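Local atomic coordinates of EH1AB1 (Metagenome, PDB entry 6I8F), a protein that hydrolyses ester bonds, probably by the nucleophilic mechanism usual for enzymes of the alpha/beta hydrolase fold. Residues Ala205-Arg210 with Ser249-Thr254. Numbering follows the deposited sequence.
Sequences ATDSSR and SPLLAT
Leu252 lays its two methyl groups against the polar turn formed by Asp207, Ser209 and Arg210, with CD1 3.5 Å from Ser209 OG and CD2 3.7 Å from Arg210 NH1. Leu252 and Arg210 run past one another in opposing senses, and the Asp207 side chain stands roughly perpendicular to Leu252. Leu251 adds its CD2, which packs on Asp207 CB and also lies near Arg210 NH1. The carboxylate behind these methyls is gripped at both oxygens. Asp207 OD1 receives Ser209 OG on its syn lone pair at 2.6 Å and Ser209 N from above the carboxylate plane, the latter bond making an Asx turn. Asp207 OD2 offers its syn lone pair to Arg210 NE in a 2.9 Å salt bridge, and Arg210 NH1 adds a weak bond to the same oxygen. An alanine in place of Asp207 would probably undo the Asx turn and leave the Arg210 guanidinium without its carboxylate mate, free to swing off the two leucines. Within the alpha/beta hydrolase fold, the contact joins the loop that follows strand 198-202 to the 3-10 turn 250-252, in the loop leading to strand 262-267, and Tyr279 of helix 273-285 packs against Thr206, Pro250 and Leu251. Thr206 O accepts a nearly straight bond from Leu251 N (2.9 Å, 163° at the hydrogen), and Pro250 CD packs against the same oxygen at 3.2 Å. A chi1 of -67° puts Ser249 OG anti to its own carbonyl carbon, where it accepts Ser208 N at 2.8 Å; it is also hydrogen-bonded to Leu243 O, while Ser208 OG is hydrogen-bonded to Leu248 O.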
ATOM      1  N   ALA A 205      -0.449  -8.273  16.400  1.00 21.48           N
ATOM      2  CA  ALA A 205      -0.665  -9.627  16.899  1.00 22.53           C
ATOM      3  C   ALA A 205      -2.084 -10.039  16.505  1.00 22.03           C
ATOM      4  O   ALA A 205      -3.008  -9.284  16.742  1.00 24.65           O
ATOM      5  CB  ALA A 205      -0.508  -9.662  18.400  1.00 22.30           C
ATOM      6  N   THR A 206      -2.253 -11.203  15.878  1.00 21.71           N
ATOM      7  CA  THR A 206      -3.584 -11.599  15.395  1.00 21.20           C
ATOM      8  C   THR A 206      -3.975 -13.013  15.839  1.00 21.56           C
ATOM      9  O   THR A 206      -5.122 -13.415  15.629  1.00 20.17           O
ATOM     10  CB  THR A 206      -3.682 -11.498  13.870  1.00 20.96           C
ATOM     11  OG1 THR A 206      -2.800 -12.463  13.287  1.00 20.11           O
ATOM     12  CG2 THR A 206      -3.384 -10.101  13.366  1.00 20.73           C
ATOM     13  N   ASP A 207      -3.042 -13.773  16.417  1.00 23.13           N
ATOM     14  CA  ASP A 207      -3.338 -15.171  16.778  1.00 25.39           C
ATOM     15  C   ASP A 207      -2.516 -15.573  18.013  1.00 25.88           C
ATOM     16  O   ASP A 207      -1.303 -15.748  17.928  1.00 24.49           O
ATOM     17  CB  ASP A 207      -3.081 -16.086  15.581  1.00 25.44           C
ATOM     18  CG  ASP A 207      -3.507 -17.536  15.771  1.00 26.74           C
ATOM     19  OD1 ASP A 207      -4.166 -17.836  16.797  1.00 26.51           O
ATOM     20  OD2 ASP A 207      -3.163 -18.360  14.885  1.00 27.17           O
ATOM     21  N   SER A 208      -3.215 -15.744  19.140  1.00 27.12           N
ATOM     22  CA  SER A 208      -2.626 -16.160  20.400  1.00 29.71           C
ATOM     23  C   SER A 208      -2.698 -17.685  20.593  1.00 32.09           C
ATOM     24  O   SER A 208      -2.243 -18.203  21.622  1.00 32.89           O
ATOM     25  CB  SER A 208      -3.313 -15.473  21.539  1.00 30.35           C
ATOM     26  OG  SER A 208      -3.191 -14.064  21.438  1.00 31.72           O
ATOM     27  N   SER A 209      -3.275 -18.398  19.622  1.00 33.52           N
ATOM     28  CA  SER A 209      -3.662 -19.792  19.801  1.00 35.22           C
ATOM     29  C   SER A 209      -2.600 -20.744  19.234  1.00 37.90           C
ATOM     30  O   SER A 209      -2.484 -21.870  19.698  1.00 41.38           O
ATOM     31  CB  SER A 209      -5.004 -20.054  19.177  1.00 33.45           C
ATOM     32  OG  SER A 209      -4.876 -20.127  17.769  1.00 31.93           O
ATOM     33  N   ARG A 210      -1.845 -20.292  18.231  1.00 38.99           N
ATOM     34  CA  ARG A 210      -0.858 -21.123  17.533  1.00 41.43           C
ATOM     35  C   ARG A 210       0.461 -20.356  17.405  1.00 40.67           C
ATOM     36  O   ARG A 210       0.477 -19.124  17.461  1.00 37.41           O
ATOM     37  CB  ARG A 210      -1.366 -21.506  16.136  1.00 43.66           C
ATOM     38  CG  ARG A 210      -2.709 -22.224  16.119  1.00 45.74           C
ATOM     39  CD  ARG A 210      -3.249 -22.400  14.710  1.00 48.84           C
ATOM     40  NE  ARG A 210      -3.682 -21.139  14.113  1.00 51.18           N
ATOM     41  CZ  ARG A 210      -3.976 -20.972  12.827  1.00 50.99           C
ATOM     42  NH1 ARG A 210      -4.425 -19.807  12.393  1.00 48.41           N
ATOM     43  NH2 ARG A 210      -3.818 -21.972  11.978  1.00 51.97           N
ATOM     44  N   SER A 249      -7.394 -13.485  19.401  1.00 23.63           N
ATOM     45  CA  SER A 249      -7.017 -14.227  18.205  1.00 23.93           C
ATOM     46  C   SER A 249      -7.948 -13.859  17.055  1.00 23.27           C
ATOM     47  O   SER A 249      -8.673 -14.714  16.541  1.00 23.64           O
ATOM     48  CB  SER A 249      -7.024 -15.711  18.491  1.00 24.79           C
ATOM     49  OG  SER A 249      -5.992 -16.042  19.409  1.00 26.37           O
ATOM     50  N   PRO A 250      -7.972 -12.576  16.621  1.00 21.63           N
ATOM     51  CA  PRO A 250      -8.907 -12.148  15.580  1.00 20.84           C
ATOM     52  C   PRO A 250      -8.700 -12.854  14.229  1.00 20.26           C
ATOM     53  O   PRO A 250      -9.644 -12.919  13.427  1.00 20.44           O
ATOM     54  CB  PRO A 250      -8.678 -10.628  15.481  1.00 21.40           C
ATOM     55  CG  PRO A 250      -7.284 -10.404  16.053  1.00 21.69           C
ATOM     56  CD  PRO A 250      -7.133 -11.471  17.121  1.00 21.78           C
ATOM     57  N   LEU A 251      -7.500 -13.395  13.988  1.00 19.72           N
ATOM     58  CA  LEU A 251      -7.225 -14.187  12.789  1.00 21.38           C
ATOM     59  C   LEU A 251      -8.201 -15.371  12.656  1.00 24.04           C
ATOM     60  O   LEU A 251      -8.443 -15.836  11.535  1.00 25.32           O
ATOM     61  CB  LEU A 251      -5.781 -14.694  12.814  1.00 21.76           C
ATOM     62  CG  LEU A 251      -5.323 -15.473  11.578  1.00 21.72           C
ATOM     63  CD1 LEU A 251      -5.453 -14.632  10.314  1.00 22.61           C
ATOM     64  CD2 LEU A 251      -3.899 -15.960  11.745  1.00 21.25           C
ATOM     65  N   LEU A 252      -8.761 -15.854  13.773  1.00 24.31           N
ATOM     66  CA  LEU A 252      -9.553 -17.083  13.759  1.00 25.98           C
ATOM     67  C   LEU A 252     -11.027 -16.799  13.461  1.00 24.59           C
ATOM     68  O   LEU A 252     -11.810 -17.717  13.473  1.00 25.69           O
ATOM     69  CB  LEU A 252      -9.418 -17.796  15.112  1.00 27.34           C
ATOM     70  CG  LEU A 252      -7.989 -18.103  15.558  1.00 28.88           C
ATOM     71  CD1 LEU A 252      -7.986 -18.790  16.916  1.00 29.19           C
ATOM     72  CD2 LEU A 252      -7.265 -18.970  14.538  1.00 29.97           C
ATOM     73  N   ALA A 253     -11.416 -15.551  13.191  1.00 24.78           N
ATOM     74  CA  ALA A 253     -12.805 -15.288  12.797  1.00 25.24           C
ATOM     75  C   ALA A 253     -13.202 -16.203  11.628  1.00 25.94           C
ATOM     76  O   ALA A 253     -12.399 -16.513  10.737  1.00 27.56           O
ATOM     77  CB  ALA A 253     -13.004 -13.839  12.443  1.00 24.76           C
ATOM     78  N   THR A 254     -14.466 -16.616  11.662  1.00 28.37           N
ATOM     79  CA  THR A 254     -15.114 -17.509  10.691  1.00 32.01           C
ATOM     80  C   THR A 254     -15.298 -16.807   9.344  1.00 32.40           C
ATOM     81  O   THR A 254     -15.262 -17.429   8.280  1.00 32.85           O
ATOM     82  CB  THR A 254     -16.482 -17.940  11.237  1.00 33.88           C
ATOM     83  OG1 THR A 254     -16.227 -18.953  12.208  1.00 41.03           O
ATOM     84  CG2 THR A 254     -17.430 -18.486  10.193  1.00 39.06           C
TER